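Side-chain contacts in 2-ON-2 hemoglobin (Agrobacterium tumefaciens, PDB 2XYK), which binds heme b through its iron and, as a truncated hemoglobin of group II, probably binds and carries oxygen: residues A51-Y54 and D55-G59; A88-D91 and E92-C96. All blocks are in the same frame, centred on the assembly; numbering follows the deposited sequence.

Contact 1: A51-Y54 and D55-G59; sequences AKFY and DYLTG. With HEM (protoporphyrin IX containing Fe), chain C.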
loop_
_atom_site.group_PDB
_atom_site.type_symbol
_atom_site.label_atom_id
_atom_site.label_comp_id
_atom_site.label_asym_id
_atom_site.label_seq_id
_atom_site.Cartn_x
_atom_site.Cartn_y
_atom_site.Cartn_z
ATOM N N ALA A 51 -7.203 -2.085 -7.479
ATOM C CA ALA A 51 -7.641 -3.479 -7.299
ATOM C C ALA A 51 -6.488 -4.355 -6.792
ATOM O O ALA A 51 -6.650 -5.111 -5.843
ATOM C CB ALA A 51 -8.215 -4.045 -8.624
ATOM N N LYS A 52 -5.319 -4.245 -7.438
ATOM C CA LYS A 52 -4.166 -5.079 -7.084
ATOM C C LYS A 52 -3.611 -4.769 -5.684
ATOM O O LYS A 52 -3.292 -5.690 -4.925
ATOM C CB LYS A 52 -3.073 -4.976 -8.145
ATOM C CG LYS A 52 -3.430 -5.634 -9.463
ATOM C CD LYS A 52 -2.269 -5.620 -10.416
ATOM C CE LYS A 52 -1.996 -4.221 -10.871
ATOM N NZ LYS A 52 -1.150 -4.165 -12.119
ATOM N N PHE A 53 -3.507 -3.487 -5.341
ATOM C CA PHE A 53 -2.960 -3.080 -4.038
ATOM C C PHE A 53 -3.904 -3.483 -2.917
ATOM O O PHE A 53 -3.469 -3.965 -1.881
ATOM C CB PHE A 53 -2.650 -1.574 -4.002
ATOM C CG PHE A 53 -1.687 -1.166 -2.897
ATOM C CD1 PHE A 53 -0.678 -2.031 -2.458
ATOM C CD2 PHE A 53 -1.788 0.087 -2.306
ATOM C CE1 PHE A 53 0.222 -1.650 -1.444
ATOM C CE2 PHE A 53 -0.897 0.484 -1.271
ATOM C CZ PHE A 53 0.105 -0.367 -0.859
ATOM N N TYR A 54 -5.199 -3.309 -3.144
ATOM C CA TYR A 54 -6.210 -3.737 -2.193
ATOM C C TYR A 54 -6.095 -5.251 -1.937
ATOM O O TYR A 54 -6.098 -5.673 -0.780
ATOM C CB TYR A 54 -7.599 -3.318 -2.720
ATOM C CG TYR A 54 -8.755 -4.097 -2.191
ATOM C CD1 TYR A 54 -9.302 -3.834 -0.913
ATOM C CD2 TYR A 54 -9.338 -5.091 -2.973
ATOM C CE1 TYR A 54 -10.385 -4.592 -0.433
ATOM C CE2 TYR A 54 -10.407 -5.833 -2.517
ATOM C CZ TYR A 54 -10.933 -5.585 -1.255
ATOM O OH TYR A 54 -11.999 -6.345 -0.854
ATOM N N ASP A 55 -5.974 -6.058 -3.006
ATOM C CA ASP A 55 -5.788 -7.515 -2.868
ATOM C C ASP A 55 -4.465 -7.841 -2.173
ATOM O O ASP A 55 -4.414 -8.738 -1.333
ATOM C CB ASP A 55 -5.771 -8.228 -4.234
ATOM C CG ASP A 55 -7.154 -8.356 -4.875
ATOM O OD1 ASP A 55 -8.191 -8.054 -4.209
ATOM O OD2 ASP A 55 -7.187 -8.719 -6.079
ATOM N N TYR A 56 -3.396 -7.128 -2.559
ATOM C CA TYR A 56 -2.089 -7.326 -1.936
ATOM C C TYR A 56 -2.177 -7.023 -0.439
ATOM O O TYR A 56 -1.675 -7.782 0.372
ATOM C CB TYR A 56 -0.980 -6.466 -2.562
ATOM C CG TYR A 56 0.347 -6.646 -1.825
ATOM C CD1 TYR A 56 1.176 -7.709 -2.139
ATOM C CD2 TYR A 56 0.715 -5.814 -0.753
ATOM C CE1 TYR A 56 2.372 -7.942 -1.440
ATOM C CE2 TYR A 56 1.932 -6.033 -0.031
ATOM C CZ TYR A 56 2.743 -7.098 -0.414
ATOM O OH TYR A 56 3.927 -7.373 0.222
ATOM N N LEU A 57 -2.805 -5.911 -0.073
ATOM C CA LEU A 57 -2.854 -5.524 1.340
ATOM C C LEU A 57 -3.769 -6.441 2.178
ATOM O O LEU A 57 -3.480 -6.736 3.334
ATOM C CB LEU A 57 -3.257 -4.052 1.490
ATOM C CG LEU A 57 -2.159 -3.014 1.244
ATOM C CD1 LEU A 57 -2.798 -1.622 1.354
ATOM C CD2 LEU A 57 -0.986 -3.137 2.223
ATOM N N THR A 58 -4.862 -6.890 1.570
ATOM C CA THR A 58 -5.761 -7.828 2.184
ATOM C C THR A 58 -4.972 -9.064 2.677
ATOM O O THR A 58 -5.072 -9.407 3.853
ATOM C CB THR A 58 -6.905 -8.184 1.180
ATOM O OG1 THR A 58 -7.679 -6.998 0.921
ATOM C CG2 THR A 58 -7.839 -9.259 1.713
ATOM N N GLY A 59 -4.203 -9.712 1.791
ATOM C CA GLY A 59 -3.368 -10.877 2.153
ATOM C C GLY A 59 -2.225 -10.515 3.109
ATOM O O GLY A 59 -2.063 -11.155 4.160
HETATM C CHA HEM C . 2.429 -1.800 -8.454
HETATM C CHB HEM C . 4.894 2.390 -7.676
HETATM C CHC HEM C . 6.112 0.694 -3.259
HETATM C CHD HEM C . 2.766 -2.772 -3.676
HETATM C C1A HEM C . 3.045 -0.568 -8.646
HETATM C C2A HEM C . 3.125 0.163 -9.899
HETATM C C3A HEM C . 3.802 1.299 -9.696
HETATM C C4A HEM C . 4.174 1.358 -8.292
HETATM C CMA HEM C . 4.164 2.421 -10.724
HETATM C CAA HEM C . 2.505 -0.357 -11.221
HETATM C CBA HEM C . 0.982 -0.084 -11.153
HETATM C CGA HEM C . 0.116 -1.030 -11.984
HETATM O O1A HEM C . 0.569 -2.093 -12.502
HETATM O O2A HEM C . -1.093 -0.724 -12.129
HETATM C C1B HEM C . 5.482 2.302 -6.422
HETATM C C2B HEM C . 6.393 3.245 -5.780
HETATM C C3B HEM C . 6.713 2.751 -4.562
HETATM C C4B HEM C . 6.018 1.491 -4.392
HETATM C CMB HEM C . 6.899 4.576 -6.362
HETATM C CAB HEM C . 7.648 3.349 -3.477
HETATM C CBB HEM C . 8.974 3.317 -3.633
HETATM C C1C HEM C . 5.294 -0.359 -2.959
HETATM C C2C HEM C . 5.227 -1.038 -1.692
HETATM C C3C HEM C . 4.294 -1.997 -1.783
HETATM C C4C HEM C . 3.750 -1.951 -3.133
HETATM C CMC HEM C . 6.125 -0.642 -0.495
HETATM C CAC HEM C . 3.876 -2.994 -0.664
HETATM C CBC HEM C . 3.477 -2.539 0.545
HETATM C C1D HEM C . 2.412 -2.920 -5.005
HETATM C C2D HEM C . 1.616 -3.998 -5.576
HETATM C C3D HEM C . 1.518 -3.692 -7.061
HETATM C C4D HEM C . 2.258 -2.469 -7.255
HETATM C CMD HEM C . 0.993 -5.195 -4.819
HETATM C CAD HEM C . 0.786 -4.522 -8.145
HETATM C CBD HEM C . 1.860 -5.498 -8.641
HETATM C CGD HEM C . 1.390 -6.277 -9.849
HETATM O O1D HEM C . 1.446 -5.751 -10.993
HETATM O O2D HEM C . 0.950 -7.425 -9.640
HETATM N NA HEM C . 3.691 0.188 -7.687
HETATM N NB HEM C . 5.268 1.260 -5.532
HETATM N NC HEM C . 4.395 -0.938 -3.820
HETATM N ND HEM C . 2.755 -2.050 -6.024
HETATM FE FE HEM C . 4.038 -0.422 -5.761
HETATM O O HOH W 1 2.477 0.542 -5.149
#
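D55, Y56, L57 and T58 each give their backbone N-H to the carbonyl O four residues back, on A51, K52, F53 and Y54 in turn, and N-H...O angles between 157° and 163° define a regular alpha-helix. The carbonyl of Y54 takes a second bond from T58 OG1, at 2.7 Å from Y54 O. That hydroxyl sits above the carbonyl plane, on the face opposite to T58 N, so two donors grip one oxygen; OG1 also lies over one face of the Y54 ring. One residue earlier along the helix, L57 CD1 stands over one face of the F53 ring, 3.9 Å from its centroid, which identifies a CH-pi contact within the helix. The F53 ring also meets the porphyrin rim, F53 CE1 obliquely 3.6 Å from HEM CHD and the vinyl carbon HEM CBC at its edge, in plane. Y56, just before L57, brings its CB to 3.3 Å from the methyl HEM CMD. K52 bends at its third torsion (chi3 -69°), which turns NZ toward both propionates: K52 NZ is 2.7 Å from HEM O1A and 3.2 Å from HEM O1D, both hydrogen bonds, and its positive charge probably helps offset the two negative ones. D55 OD1 lies obliquely by Y54 CD2 at 3.4 Å, while its other oxygen pairs with K70 and Y54 OH bonds to D15. S49 and Y67 add hydrogen bonds to the heme. The arrangement is that of a helix lining the heme pocket of a 2-on-2 globin, aromatic toward the porphyrin ring and basic toward its propionates.

Contact 2: A88-D91 and E92-C96; sequences AERD and EWLLC. With HEM (protoporphyrin IX containing Fe), chain C.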
loop_
_atom_site.group_PDB
_atom_site.type_symbol
_atom_site.label_atom_id
_atom_site.label_comp_id
_atom_site.label_asym_id
_atom_site.label_seq_id
_atom_site.Cartn_x
_atom_site.Cartn_y
_atom_site.Cartn_z
ATOM N N ALA A 88 12.263 10.609 -5.361
ATOM C CA ALA A 88 11.028 11.398 -5.417
ATOM C C ALA A 88 9.769 10.527 -5.503
ATOM O O ALA A 88 8.801 10.748 -4.763
ATOM C CB ALA A 88 11.070 12.428 -6.582
ATOM N N GLU A 89 9.795 9.526 -6.389
ATOM C CA GLU A 89 8.652 8.631 -6.560
ATOM C C GLU A 89 8.472 7.905 -5.256
ATOM O O GLU A 89 7.352 7.758 -4.781
ATOM C CB GLU A 89 8.848 7.639 -7.736
ATOM C CG GLU A 89 8.789 8.304 -9.114
ATOM C CD GLU A 89 10.011 9.197 -9.419
ATOM O OE1 GLU A 89 11.094 8.894 -8.908
ATOM O OE2 GLU A 89 9.888 10.202 -10.162
ATOM N N ARG A 90 9.596 7.492 -4.672
ATOM C CA ARG A 90 9.616 6.793 -3.396
ATOM C C ARG A 90 9.005 7.600 -2.244
ATOM O O ARG A 90 8.134 7.084 -1.554
ATOM C CB ARG A 90 11.031 6.328 -3.057
ATOM C CG ARG A 90 11.222 5.765 -1.626
ATOM C CD ARG A 90 12.720 5.952 -1.227
ATOM N NE ARG A 90 13.013 7.323 -0.763
ATOM C CZ ARG A 90 14.213 7.901 -0.802
ATOM N NH1 ARG A 90 15.251 7.257 -1.310
ATOM N NH2 ARG A 90 14.375 9.134 -0.326
ATOM N N ASP A 91 9.479 8.831 -2.010
ATOM C CA ASP A 91 9.003 9.607 -0.851
ATOM C C ASP A 91 7.557 10.087 -1.022
ATOM O O ASP A 91 6.839 10.288 -0.033
ATOM C CB ASP A 91 9.898 10.817 -0.587
ATOM C CG ASP A 91 11.301 10.426 -0.173
ATOM O OD1 ASP A 91 11.518 9.271 0.288
ATOM O OD2 ASP A 91 12.191 11.278 -0.327
ATOM N N GLU A 92 7.140 10.289 -2.273
ATOM C CA GLU A 92 5.769 10.714 -2.591
ATOM C C GLU A 92 4.747 9.591 -2.448
ATOM O O GLU A 92 3.592 9.851 -2.082
ATOM C CB GLU A 92 5.702 11.335 -3.988
ATOM C CG GLU A 92 6.423 12.690 -4.066
ATOM C CD GLU A 92 6.427 13.278 -5.483
ATOM O OE1 GLU A 92 5.704 12.768 -6.358
ATOM O OE2 GLU A 92 7.140 14.257 -5.700
ATOM N N TRP A 93 5.172 8.352 -2.723
ATOM C CA TRP A 93 4.393 7.139 -2.424
ATOM C C TRP A 93 4.222 7.045 -0.887
ATOM O O TRP A 93 3.132 6.874 -0.353
ATOM C CB TRP A 93 5.174 5.898 -2.974
ATOM C CG TRP A 93 4.408 4.576 -2.960
ATOM C CD1 TRP A 93 3.796 3.955 -4.033
ATOM C CD2 TRP A 93 4.156 3.734 -1.815
ATOM N NE1 TRP A 93 3.201 2.768 -3.616
ATOM C CE2 TRP A 93 3.421 2.610 -2.270
ATOM C CE3 TRP A 93 4.495 3.815 -0.450
ATOM C CZ2 TRP A 93 3.012 1.589 -1.406
ATOM C CZ3 TRP A 93 4.076 2.800 0.416
ATOM C CH2 TRP A 93 3.359 1.698 -0.069
ATOM N N LEU A 94 5.319 7.195 -0.170
ATOM C CA LEU A 94 5.304 7.143 1.299
ATOM C C LEU A 94 4.473 8.277 1.905
ATOM O O LEU A 94 3.776 8.084 2.904
ATOM C CB LEU A 94 6.742 7.164 1.840
ATOM C CG LEU A 94 7.539 5.867 1.623
ATOM C CD1 LEU A 94 9.035 6.146 1.840
ATOM C CD2 LEU A 94 7.001 4.735 2.595
ATOM N N LEU A 95 4.540 9.460 1.295
ATOM C CA LEU A 95 3.674 10.566 1.711
ATOM C C LEU A 95 2.203 10.165 1.702
ATOM O O LEU A 95 1.493 10.375 2.700
ATOM C CB LEU A 95 3.893 11.798 0.821
ATOM C CG LEU A 95 2.900 12.956 0.964
ATOM C CD1 LEU A 95 3.175 13.730 2.273
ATOM C CD2 LEU A 95 2.997 13.859 -0.215
ATOM N N CYS A 96 1.743 9.611 0.582
ATOM C CA CYS A 96 0.320 9.265 0.391
ATOM C C CYS A 96 -0.086 8.071 1.259
ATOM O O CYS A 96 -1.169 8.060 1.847
ATOM C CB CYS A 96 -0.008 9.017 -1.103
ATOM S SG CYS A 96 0.414 10.420 -2.243
HETATM C CHA HEM C . 2.429 -1.800 -8.454
HETATM C CHB HEM C . 4.894 2.390 -7.676
HETATM C CHC HEM C . 6.112 0.694 -3.259
HETATM C CHD HEM C . 2.766 -2.772 -3.676
HETATM C C1A HEM C . 3.045 -0.568 -8.646
HETATM C C2A HEM C . 3.125 0.163 -9.899
HETATM C C3A HEM C . 3.802 1.299 -9.696
HETATM C C4A HEM C . 4.174 1.358 -8.292
HETATM C CMA HEM C . 4.164 2.421 -10.724
HETATM C CAA HEM C . 2.505 -0.357 -11.221
HETATM C CBA HEM C . 0.982 -0.084 -11.153
HETATM C CGA HEM C . 0.116 -1.030 -11.984
HETATM O O1A HEM C . 0.569 -2.093 -12.502
HETATM O O2A HEM C . -1.093 -0.724 -12.129
HETATM C C1B HEM C . 5.482 2.302 -6.422
HETATM C C2B HEM C . 6.393 3.245 -5.780
HETATM C C3B HEM C . 6.713 2.751 -4.562
HETATM C C4B HEM C . 6.018 1.491 -4.392
HETATM C CMB HEM C . 6.899 4.576 -6.362
HETATM C CAB HEM C . 7.648 3.349 -3.477
HETATM C CBB HEM C . 8.974 3.317 -3.633
HETATM C C1C HEM C . 5.294 -0.359 -2.959
HETATM C C2C HEM C . 5.227 -1.038 -1.692
HETATM C C3C HEM C . 4.294 -1.997 -1.783
HETATM C C4C HEM C . 3.750 -1.951 -3.133
HETATM C CMC HEM C . 6.125 -0.642 -0.495
HETATM C CAC HEM C . 3.876 -2.994 -0.664
HETATM C CBC HEM C . 3.477 -2.539 0.545
HETATM C C1D HEM C . 2.412 -2.920 -5.005
HETATM C C2D HEM C . 1.616 -3.998 -5.576
HETATM C C3D HEM C . 1.518 -3.692 -7.061
HETATM C C4D HEM C . 2.258 -2.469 -7.255
HETATM C CMD HEM C . 0.993 -5.195 -4.819
HETATM C CAD HEM C . 0.786 -4.522 -8.145
HETATM C CBD HEM C . 1.860 -5.498 -8.641
HETATM C CGD HEM C . 1.390 -6.277 -9.849
HETATM O O1D HEM C . 1.446 -5.751 -10.993
HETATM O O2D HEM C . 0.950 -7.425 -9.640
HETATM N NA HEM C . 3.691 0.188 -7.687
HETATM N NB HEM C . 5.268 1.260 -5.532
HETATM N NC HEM C . 4.395 -0.938 -3.820
HETATM N ND HEM C . 2.755 -2.050 -6.024
HETATM FE FE HEM C . 4.038 -0.422 -5.761
HETATM O O HOH W 1 2.477 0.542 -5.149
#
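W93 and E89 meet first through the backbone: W93 N donates to E89 O, while W93 CB rests 3.4 Å from that same oxygen and also touches the carbonyl of R90. From CB the side chain leaves the helix with CG anti to the backbone N (chi1 -170°), and this directs the indole over the porphyrin. CG comes next, 3.3 Å from HEM C3B; CD1 meets the same pyrrole at HEM C3B and HEM C2B. NE1 lies 3.2 Å from HEM C4B and gives its hydrogen to water 1, the distance from W93 NE1 to the water oxygen being 2.8 Å. The six-membered ring continues across the porphyrin: CZ2 sits 3.4 Å from HEM C1C, and CH2, at the far end, approaches the methyl HEM CMC at 3.6 Å. One indole face thus lies over the macrocycle with its N-H aimed at the water that binds the iron. R90 covers the vinyl group of that same pyrrole, its CB and CG on HEM CBB. Its guanidinium grips D91 side-on, NE and NH2 both reaching OD1 from one face of the carboxylate; the R90 NE to D91 OD1 distance of 2.7 Å marks a salt bridge. R90 CG also packs on L94 CD1 at 4.1 Å. E92, extended beyond CG, passes A88 O and ends at R37 and C38. A tryptophan of the helix beside the distal heme face, hydrogen-bonded to the iron-bound ligand, here a water, is a hallmark of group II truncated hemoglobins.

In the fold
Following the chain from the N terminus, contact 1 falls within helix 47-60 and contact 2 within helix 87-104. Each joins residues a single turn apart, so neither closes a loop; they lie in series, without nesting or crossing. Between them run helices 66-71 and 76-80, the latter carrying H80, the axial ligand that the protein gives the iron. The contact centres are about 19 Å apart, on opposite sides of the chain's centre, yet F53 CZ and W93 CZ2 pack together at 3.5 Å. Both contacts touch the heme. Helix 47-60 and helix 87-104 thus meet beside the porphyrin, with F25 of helix 14-31 meeting both rings, consistent with the 2-on-2 helical sandwich.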